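Local coordinates for protein molinate hydrolase (Gulosibacter molinativorax, PDB 4UB9) that hydrolyses the thiocarbamate herbicide molinate, as a zinc-binding enzyme of the amidohydrolase family, at residues D245-L250 with A255-F260; F185-M190 with D343-D348; E287-A292 with D298-A303. All coordinates share one frame; numbering follows the deposited sequence.

How the contacts relate
Contact 2 is the widest of the three brackets: its first segment, 185-190, lies in the long loop after strand 174-175, and its second, 343-348, leads from the end of helix 333-341 into helix 347-350, so that 152 residues lie between them. Both other contacts fall within that span, one after the other. Contact 1 closes a short loop that holds helix 248-251, beyond strand 239-242; contact 3 then packs helix 286-294 on strand 299-301, the next strand but one of the parallel sheet. Phe258 of contact 1 rests on helix 286-294 of contact 3, while Pro188 and Arg187 of contact 2 touch Gly249 of contact 1. Contacts 2 and 3 do not meet.

Contact 1: residues D245-L250 with A255-F260; sequences DHLVGL and APYFTF
Asp245 carries this contact, gripping the backbone of Tyr257 at two points. Its main-chain N donates to Tyr257 O (3.1 Å), while its carboxylate OD1 accepts from Tyr257 N (2.8 Å), reached from above the carboxylate plane in a nearly straight bond. A chi1 of 70° holds CG between the residue's own backbone N and carbonyl carbon, leaving the acid beside the main chain of Tyr257. The carboxylate stands almost square to the Tyr257 ring, the planes 82° apart, with OD1 at the ring edge and 3.3 Å from Pro256 CA. The other oxygen, OD2, accepts from Leu247 N (2.9 Å) on its anti side, and also accepts from a water that donates in turn to Ala255 O. Both oxygens are so engaged, which should restrict rotation of the carboxylate. Replacing the acid by an alanine would probably leave Tyr257 N and Leu247 N without their acceptor and cut the water's link from this side chain to Ala255 O. Asp245 O accepts from NE2 of the zinc ligand His282, a second-shell bond behind the metal site. Farther along, Leu247 brings CD1 obliquely to Tyr257 CE2 (4.5 Å), a light apolar touch. The Tyr257 ring also meets Tyr257 and Arg214 of the second subunit, so the contact lies at a subunit interface. The bond from Leu247 N to OD2 closes an Asx turn, here placed just before helix 248-251, with Leu247 as the N-cap residue, in a loop that follows strand 239-242 of the amidohydrolase barrel.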
loop_
_atom_site.group_PDB
_atom_site.type_symbol
_atom_site.label_atom_id
_atom_site.label_comp_id
_atom_site.label_asym_id
_atom_site.label_seq_id
_atom_site.Cartn_x
_atom_site.Cartn_y
_atom_site.Cartn_z
ATOM N N ASP A 245 4.956 -3.744 -23.359
ATOM C CA ASP A 245 5.263 -3.304 -22.004
ATOM C C ASP A 245 5.691 -4.459 -21.102
ATOM O O ASP A 245 5.577 -5.619 -21.473
ATOM C CB ASP A 245 4.024 -2.684 -21.365
ATOM C CG ASP A 245 2.954 -3.739 -21.072
ATOM O OD1 ASP A 245 2.307 -4.233 -22.037
ATOM O OD2 ASP A 245 2.817 -4.132 -19.895
ATOM N N HIS A 246 6.137 -4.093 -19.895
ATOM C CA HIS A 246 6.616 -5.035 -18.903
ATOM C C HIS A 246 5.929 -4.767 -17.567
ATOM O O HIS A 246 6.556 -4.782 -16.522
ATOM C CB HIS A 246 8.117 -4.884 -18.765
ATOM C CG HIS A 246 8.778 -5.984 -18.005
ATOM N ND1 HIS A 246 8.804 -6.029 -16.633
ATOM C CD2 HIS A 246 9.481 -7.063 -18.428
ATOM C CE1 HIS A 246 9.451 -7.109 -16.242
ATOM N NE2 HIS A 246 9.892 -7.739 -17.309
ATOM N N LEU A 247 4.620 -4.543 -17.628
ATOM C CA LEU A 247 3.808 -4.193 -16.474
ATOM C C LEU A 247 2.929 -5.346 -15.956
ATOM O O LEU A 247 1.889 -5.119 -15.297
ATOM C CB LEU A 247 2.889 -3.029 -16.850
ATOM C CG LEU A 247 3.558 -1.734 -17.256
ATOM C CD1 LEU A 247 2.487 -0.718 -17.609
ATOM C CD2 LEU A 247 4.449 -1.159 -16.141
ATOM N N VAL A 248 3.327 -6.571 -16.252
ATOM C CA VAL A 248 2.519 -7.737 -15.885
ATOM C C VAL A 248 2.311 -7.830 -14.381
ATOM O O VAL A 248 1.233 -8.118 -13.895
ATOM C CB VAL A 248 3.117 -9.032 -16.443
ATOM C CG1 VAL A 248 3.044 -8.989 -17.964
ATOM C CG2 VAL A 248 4.592 -9.248 -16.009
ATOM N N GLY A 249 3.347 -7.481 -13.658
ATOM C CA GLY A 249 3.291 -7.412 -12.199
ATOM C C GLY A 249 2.288 -6.425 -11.662
ATOM O O GLY A 249 1.590 -6.716 -10.698
ATOM N N LEU A 250 2.243 -5.229 -12.244
ATOM C CA LEU A 250 1.329 -4.201 -11.780
ATOM C C LEU A 250 -0.073 -4.389 -12.248
ATOM O O LEU A 250 -0.990 -4.163 -11.523
ATOM C CB LEU A 250 1.735 -2.846 -12.301
ATOM C CG LEU A 250 2.307 -1.871 -11.317
ATOM C CD1 LEU A 250 2.492 -0.560 -12.065
ATOM C CD2 LEU A 250 1.439 -1.682 -10.104
ATOM N N ALA A 255 -3.650 -6.837 -20.135
ATOM C CA ALA A 255 -3.808 -5.407 -20.499
ATOM C C ALA A 255 -2.511 -4.849 -21.107
ATOM O O ALA A 255 -1.937 -3.920 -20.581
ATOM C CB ALA A 255 -4.185 -4.597 -19.276
ATOM N N PRO A 256 -2.038 -5.445 -22.196
ATOM C CA PRO A 256 -0.779 -5.044 -22.771
ATOM C C PRO A 256 -0.831 -3.776 -23.615
ATOM O O PRO A 256 -1.891 -3.353 -24.129
ATOM C CB PRO A 256 -0.432 -6.236 -23.670
ATOM C CG PRO A 256 -1.765 -6.655 -24.184
ATOM C CD PRO A 256 -2.688 -6.509 -22.987
ATOM N N TYR A 257 0.339 -3.179 -23.733
ATOM C CA TYR A 257 0.566 -1.929 -24.476
ATOM C C TYR A 257 1.754 -2.100 -25.396
ATOM O O TYR A 257 2.557 -3.042 -25.262
ATOM C CB TYR A 257 0.941 -0.819 -23.522
ATOM C CG TYR A 257 -0.104 -0.444 -22.526
ATOM C CD1 TYR A 257 -1.061 0.513 -22.813
ATOM C CD2 TYR A 257 -0.115 -1.012 -21.261
ATOM C CE1 TYR A 257 -2.024 0.864 -21.870
ATOM C CE2 TYR A 257 -1.074 -0.650 -20.305
ATOM C CZ TYR A 257 -2.033 0.270 -20.627
ATOM O OH TYR A 257 -2.945 0.635 -19.687
ATOM N N PHE A 258 1.875 -1.189 -26.344
ATOM C CA PHE A 258 3.109 -1.038 -27.120
ATOM C C PHE A 258 3.972 0.029 -26.508
ATOM O O PHE A 258 3.511 1.080 -26.099
ATOM C CB PHE A 258 2.796 -0.703 -28.578
ATOM C CG PHE A 258 2.450 -1.899 -29.385
ATOM C CD1 PHE A 258 1.228 -2.507 -29.245
ATOM C CD2 PHE A 258 3.345 -2.394 -30.327
ATOM C CE1 PHE A 258 0.900 -3.611 -29.993
ATOM C CE2 PHE A 258 3.040 -3.507 -31.071
ATOM C CZ PHE A 258 1.818 -4.125 -30.897
ATOM N N THR A 259 5.248 -0.247 -26.418
ATOM C CA THR A 259 6.201 0.730 -25.842
ATOM C C THR A 259 6.472 1.929 -26.733
ATOM O O THR A 259 6.700 3.059 -26.260
ATOM C CB THR A 259 7.552 0.015 -25.568
ATOM O OG1 THR A 259 7.317 -1.040 -24.654
ATOM C CG2 THR A 259 8.584 0.948 -24.983
ATOM N N PHE A 260 6.499 1.657 -28.028
ATOM C CA PHE A 260 6.951 2.607 -29.063
ATOM C C PHE A 260 5.948 2.719 -30.198
ATOM O O PHE A 260 5.220 1.767 -30.479
ATOM C CB PHE A 260 8.267 2.135 -29.686
ATOM C CG PHE A 260 9.445 2.143 -28.728
ATOM C CD1 PHE A 260 9.897 3.311 -28.168
ATOM C CD2 PHE A 260 10.072 0.962 -28.384
ATOM C CE1 PHE A 260 10.963 3.308 -27.300
ATOM C CE2 PHE A 260 11.121 0.960 -27.503
ATOM C CZ PHE A 260 11.559 2.133 -26.954
HETATM O O HOH W 1 0.251 -4.492 -19.146
#

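Contact 2: residues F185-M190 with D343-D348; sequences FMRPSM and DHPFAD
Arg187 supplies most of the buried surface, reaching across to Pro345 and Phe346 on a turn whose backbone stays well away: the nearest CA atoms, those of Arg187 and Pro345, are 9.7 Å apart. Its chain runs extended from CG to NE (chi2 -165°, chi3 -168°), which carries the guanidinium over that distance. There the two terminal nitrogens divide the work. NH2 comes to within 3.7 Å of Phe346 CZ, the far end of the ring, approaching obliquely; guanidinium and ring planes stand 40° apart, too tilted for a parallel stack. NH1 lies 3.6 Å from Pro345 CG, the Arg187 chain crossing the proline ring at about a right angle. The cationic group is thus covered on opposite faces near its rim, by Phe346 CE1 on one side and by SD of its own segment's Met190 on the other, each 4.0 Å above the plane. NE donates to Met107 O, a bond that helps fix how the guanidinium is turned.

Phe346 is the buried partner and Pro345 the exposed one. Both are held in a type I turn from His344 to Ala347, closed by Ala347 N to His344 O, while Phe346 N also donates to His344 ND1 (3.0 Å). The arginine side has a type I turn of its own, from Arg187 to Met190. The neighbouring elements frame the contact: Asp343 is the C-prime residue of a Schellman motif ending helix 333-341, Ala347 touches that helix at Gln336 and Asp340, Met107 also packs on Phe346, and helix 347-350 leads on from the turn.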
loop_
_atom_site.group_PDB
_atom_site.type_symbol
_atom_site.label_atom_id
_atom_site.label_comp_id
_atom_site.label_asym_id
_atom_site.label_seq_id
_atom_site.Cartn_x
_atom_site.Cartn_y
_atom_site.Cartn_z
ATOM N N PHE A 185 8.760 -3.374 -12.399
ATOM C CA PHE A 185 8.986 -4.459 -11.455
ATOM C C PHE A 185 8.157 -4.304 -10.200
ATOM O O PHE A 185 8.349 -5.004 -9.264
ATOM C CB PHE A 185 10.453 -4.531 -11.076
ATOM C CG PHE A 185 11.344 -4.965 -12.203
ATOM C CD1 PHE A 185 11.660 -4.091 -13.224
ATOM C CD2 PHE A 185 11.882 -6.248 -12.221
ATOM C CE1 PHE A 185 12.524 -4.474 -14.228
ATOM C CE2 PHE A 185 12.721 -6.649 -13.229
ATOM C CZ PHE A 185 13.034 -5.768 -14.258
ATOM N N MET A 186 7.179 -3.437 -10.223
ATOM C CA MET A 186 6.272 -3.339 -9.112
ATOM C C MET A 186 5.112 -4.325 -9.178
ATOM O O MET A 186 4.788 -4.869 -10.233
ATOM C CB MET A 186 5.674 -1.942 -9.063
ATOM C CG MET A 186 6.589 -0.911 -8.448
ATOM S SD MET A 186 5.979 0.797 -8.661
ATOM C CE MET A 186 4.218 0.690 -8.526
ATOM N N ARG A 187 4.480 -4.516 -8.027
ATOM C CA ARG A 187 3.125 -5.094 -7.933
ATOM C C ARG A 187 2.301 -4.164 -7.098
ATOM O O ARG A 187 2.842 -3.379 -6.347
ATOM C CB ARG A 187 3.134 -6.498 -7.293
ATOM C CG ARG A 187 4.119 -7.433 -7.969
ATOM C CD ARG A 187 3.847 -8.866 -7.582
ATOM N NE ARG A 187 4.953 -9.705 -7.992
ATOM C CZ ARG A 187 5.153 -10.952 -7.589
ATOM N NH1 ARG A 187 4.273 -11.554 -6.810
ATOM N NH2 ARG A 187 6.246 -11.602 -7.979
ATOM N N PRO A 188 0.981 -4.277 -7.170
ATOM C CA PRO A 188 0.149 -3.381 -6.395
ATOM C C PRO A 188 0.550 -3.285 -4.923
ATOM O O PRO A 188 0.594 -2.192 -4.374
ATOM C CB PRO A 188 -1.260 -4.002 -6.527
ATOM C CG PRO A 188 -1.219 -4.725 -7.847
ATOM C CD PRO A 188 0.177 -5.304 -7.873
ATOM N N SER A 189 0.837 -4.412 -4.297
ATOM C CA SER A 189 1.226 -4.382 -2.901
ATOM C C SER A 189 2.769 -4.447 -2.684
ATOM O O SER A 189 3.226 -4.435 -1.540
ATOM C CB SER A 189 0.601 -5.549 -2.169
ATOM O OG SER A 189 1.282 -6.717 -2.604
ATOM N N MET A 190 3.545 -4.492 -3.757
ATOM C CA MET A 190 4.990 -4.492 -3.656
ATOM C C MET A 190 5.605 -3.303 -4.369
ATOM O O MET A 190 5.725 -3.281 -5.592
ATOM C CB MET A 190 5.575 -5.722 -4.286
ATOM C CG MET A 190 5.148 -6.999 -3.625
ATOM S SD MET A 190 6.090 -8.374 -4.329
ATOM C CE MET A 190 5.052 -9.660 -3.604
ATOM N N ASP A 343 -3.529 -19.959 -6.490
ATOM C CA ASP A 343 -3.895 -18.736 -7.186
ATOM C C ASP A 343 -2.709 -17.754 -7.328
ATOM O O ASP A 343 -2.807 -16.565 -7.129
ATOM C CB ASP A 343 -5.097 -18.097 -6.496
ATOM C CG ASP A 343 -5.881 -17.181 -7.425
ATOM O OD1 ASP A 343 -5.657 -17.215 -8.665
ATOM O OD2 ASP A 343 -6.720 -16.392 -6.929
ATOM N N HIS A 344 -1.562 -18.297 -7.680
ATOM C CA HIS A 344 -0.357 -17.536 -7.821
ATOM C C HIS A 344 -0.496 -16.425 -8.882
ATOM O O HIS A 344 -1.086 -16.627 -9.951
ATOM C CB HIS A 344 0.767 -18.469 -8.224
ATOM C CG HIS A 344 2.123 -17.909 -8.003
ATOM N ND1 HIS A 344 2.728 -17.064 -8.906
ATOM C CD2 HIS A 344 2.976 -18.031 -6.965
ATOM C CE1 HIS A 344 3.903 -16.695 -8.437
ATOM N NE2 HIS A 344 4.080 -17.274 -7.261
ATOM N N PRO A 345 0.052 -15.236 -8.603
ATOM C CA PRO A 345 -0.087 -14.137 -9.570
ATOM C C PRO A 345 0.557 -14.386 -10.953
ATOM O O PRO A 345 0.127 -13.808 -11.934
ATOM C CB PRO A 345 0.565 -12.933 -8.852
ATOM C CG PRO A 345 1.364 -13.513 -7.754
ATOM C CD PRO A 345 0.712 -14.809 -7.368
ATOM N N PHE A 346 1.566 -15.235 -11.006
ATOM C CA PHE A 346 2.200 -15.619 -12.259
ATOM C C PHE A 346 1.674 -16.907 -12.882
ATOM O O PHE A 346 2.291 -17.483 -13.763
ATOM C CB PHE A 346 3.693 -15.754 -12.056
ATOM C CG PHE A 346 4.421 -14.451 -11.946
ATOM C CD1 PHE A 346 3.743 -13.236 -11.776
ATOM C CD2 PHE A 346 5.812 -14.446 -11.953
ATOM C CE1 PHE A 346 4.439 -12.035 -11.644
ATOM C CE2 PHE A 346 6.513 -13.260 -11.812
ATOM C CZ PHE A 346 5.824 -12.050 -11.660
ATOM N N ALA A 347 0.500 -17.336 -12.471
ATOM C CA ALA A 347 -0.112 -18.529 -13.059
ATOM C C ALA A 347 -0.427 -18.349 -14.538
ATOM O O ALA A 347 -0.340 -19.295 -15.324
ATOM C CB ALA A 347 -1.391 -18.868 -12.328
ATOM N N ASP A 348 -0.761 -17.116 -14.890
ATOM C CA ASP A 348 -0.995 -16.690 -16.273
ATOM C C ASP A 348 0.230 -16.609 -17.183
ATOM O O ASP A 348 0.084 -16.423 -18.387
ATOM C CB ASP A 348 -1.632 -15.305 -16.288
ATOM C CG ASP A 348 -3.129 -15.357 -16.190
ATOM O OD1 ASP A 348 -3.689 -16.475 -16.176
ATOM O OD2 ASP A 348 -3.739 -14.264 -16.120
#

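Contact 3: residues E287-A292 with D298-A303; sequences EGLNTA and DLMIHA
Leu289 and Ala292 of helix 286-294 meet Met300 and Ala303 through apolar side chains, with one carbonyl oxygen, Ala303 O, joining in. Met300, pointing from its strand toward the helix, brings its sulfur against both helix residues: SD lies 3.8 Å from Ala292 CB and 4.1 Å from Leu289 CD1. A bend at chi3 (-69°) turns the end of the methionine aside, so that the sulfur rather than the terminal methyl makes both contacts. Leu289 holds its CG anti to the backbone N (chi1 178°), which sends the branched end toward the second segment although the residue's first bond does not aim there. Both of its methyls come against Ala303 O, CD2 the nearer at 3.6 Å, a van der Waals touch on a carbonyl; CD1 also meets Ala303 CB as well as the Met300 sulfur. The methyl of Ala292 points toward the strand to meet that sulfur, the CA atoms of Ala292 and Met300 being 7.2 Å apart.

The arrangement is that of a beta-alpha-beta unit: strand 279-282, helix 286-294 and strand 299-301 follow one another, and the helix covers the parallel strands as in the TIM-barrel clan. Thr281 of the first strand also touches Ala292 and Met300.

Between the two segments the contact is made by packing alone; within the helix, Glu287 O accepts twice, from Thr291 N and from Thr291 OG1 (2.9 Å), the two donors arriving from opposite faces of the carbonyl plane. Metal coordination comes from His302, whose NE2 binds the zinc ion together with His282, and the His302 backbone N donates to Glu327.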
loop_
_atom_site.group_PDB
_atom_site.type_symbol
_atom_site.label_atom_id
_atom_site.label_comp_id
_atom_site.label_asym_id
_atom_site.label_seq_id
_atom_site.Cartn_x
_atom_site.Cartn_y
_atom_site.Cartn_z
ATOM N N GLU A 287 -0.766 -8.910 -31.004
ATOM C CA GLU A 287 -0.331 -7.851 -31.900
ATOM C C GLU A 287 1.146 -7.563 -31.752
ATOM O O GLU A 287 1.831 -7.255 -32.723
ATOM C CB GLU A 287 -1.147 -6.582 -31.691
ATOM C CG GLU A 287 -2.488 -6.646 -32.408
ATOM C CD GLU A 287 -2.333 -6.924 -33.921
ATOM O OE1 GLU A 287 -1.726 -6.134 -34.693
ATOM O OE2 GLU A 287 -2.793 -7.978 -34.351
ATOM N N GLY A 288 1.647 -7.729 -30.551
ATOM C CA GLY A 288 3.073 -7.600 -30.333
ATOM C C GLY A 288 3.837 -8.678 -31.068
ATOM O O GLY A 288 4.849 -8.436 -31.712
ATOM N N LEU A 289 3.347 -9.887 -30.950
ATOM C CA LEU A 289 3.953 -11.013 -31.620
ATOM C C LEU A 289 3.950 -10.780 -33.131
ATOM O O LEU A 289 4.938 -10.964 -33.795
ATOM C CB LEU A 289 3.182 -12.292 -31.291
ATOM C CG LEU A 289 3.656 -13.586 -31.959
ATOM C CD1 LEU A 289 5.124 -13.890 -31.710
ATOM C CD2 LEU A 289 2.813 -14.744 -31.429
ATOM N N ASN A 290 2.819 -10.398 -33.652
ATOM C CA ASN A 290 2.724 -10.154 -35.081
ATOM C C ASN A 290 3.726 -9.102 -35.516
ATOM O O ASN A 290 4.391 -9.236 -36.523
ATOM C CB ASN A 290 1.323 -9.707 -35.481
ATOM C CG ASN A 290 1.211 -9.483 -36.980
ATOM O OD1 ASN A 290 1.261 -10.420 -37.771
ATOM N ND2 ASN A 290 1.059 -8.221 -37.378
ATOM N N THR A 291 3.822 -8.046 -34.727
ATOM C CA THR A 291 4.742 -6.932 -35.045
ATOM C C THR A 291 6.174 -7.405 -35.067
ATOM O O THR A 291 6.972 -7.001 -35.910
ATOM C CB THR A 291 4.542 -5.785 -34.047
ATOM O OG1 THR A 291 3.246 -5.201 -34.264
ATOM C CG2 THR A 291 5.583 -4.732 -34.184
ATOM N N ALA A 292 6.503 -8.284 -34.129
ATOM C CA ALA A 292 7.858 -8.818 -34.068
ATOM C C ALA A 292 8.183 -9.674 -35.315
ATOM O O ALA A 292 9.290 -9.644 -35.871
ATOM C CB ALA A 292 8.042 -9.631 -32.820
ATOM N N ASP A 298 15.218 -12.015 -35.082
ATOM C CA ASP A 298 16.085 -13.199 -35.000
ATOM C C ASP A 298 15.620 -14.162 -33.913
ATOM O O ASP A 298 15.754 -15.363 -34.037
ATOM C CB ASP A 298 17.532 -12.780 -34.723
ATOM C CG ASP A 298 18.140 -12.032 -35.899
ATOM O OD1 ASP A 298 18.575 -12.714 -36.821
ATOM O OD2 ASP A 298 18.114 -10.789 -35.935
ATOM N N LEU A 299 15.132 -13.607 -32.818
ATOM C CA LEU A 299 14.600 -14.420 -31.759
ATOM C C LEU A 299 13.531 -13.658 -31.001
ATOM O O LEU A 299 13.755 -12.564 -30.514
ATOM C CB LEU A 299 15.712 -14.900 -30.822
ATOM C CG LEU A 299 15.223 -15.827 -29.695
ATOM C CD1 LEU A 299 14.646 -17.119 -30.248
ATOM C CD2 LEU A 299 16.367 -16.130 -28.753
ATOM N N MET A 300 12.392 -14.306 -30.844
ATOM C CA MET A 300 11.261 -13.743 -30.136
ATOM C C MET A 300 11.088 -14.381 -28.743
ATOM O O MET A 300 10.661 -15.530 -28.602
ATOM C CB MET A 300 10.015 -13.916 -30.999
ATOM C CG MET A 300 10.138 -13.077 -32.262
ATOM S SD MET A 300 8.798 -13.309 -33.421
ATOM C CE MET A 300 9.163 -14.987 -33.928
ATOM N N ILE A 301 11.385 -13.601 -27.715
ATOM C CA ILE A 301 11.329 -14.074 -26.335
ATOM C C ILE A 301 9.880 -14.200 -25.845
ATOM O O ILE A 301 9.027 -13.347 -26.107
ATOM C CB ILE A 301 12.132 -13.192 -25.404
ATOM C CG1 ILE A 301 13.555 -13.025 -25.918
ATOM C CG2 ILE A 301 12.169 -13.754 -23.997
ATOM C CD1 ILE A 301 14.377 -14.295 -25.984
ATOM N N HIS A 302 9.626 -15.305 -25.175
ATOM C CA HIS A 302 8.284 -15.724 -24.678
ATOM C C HIS A 302 7.171 -15.417 -25.652
ATOM O O HIS A 302 6.216 -14.725 -25.363
ATOM C CB HIS A 302 7.975 -15.341 -23.223
ATOM C CG HIS A 302 8.234 -13.919 -22.879
ATOM N ND1 HIS A 302 7.516 -12.874 -23.418
ATOM C CD2 HIS A 302 9.065 -13.369 -21.961
ATOM C CE1 HIS A 302 7.945 -11.736 -22.901
ATOM N NE2 HIS A 302 8.882 -12.006 -22.012
ATOM N N ALA A 303 7.351 -15.979 -26.834
ATOM C CA ALA A 303 6.502 -15.690 -27.962
ATOM C C ALA A 303 5.077 -16.069 -27.676
ATOM O O ALA A 303 4.147 -15.485 -28.206
ATOM C CB ALA A 303 7.008 -16.445 -29.170
#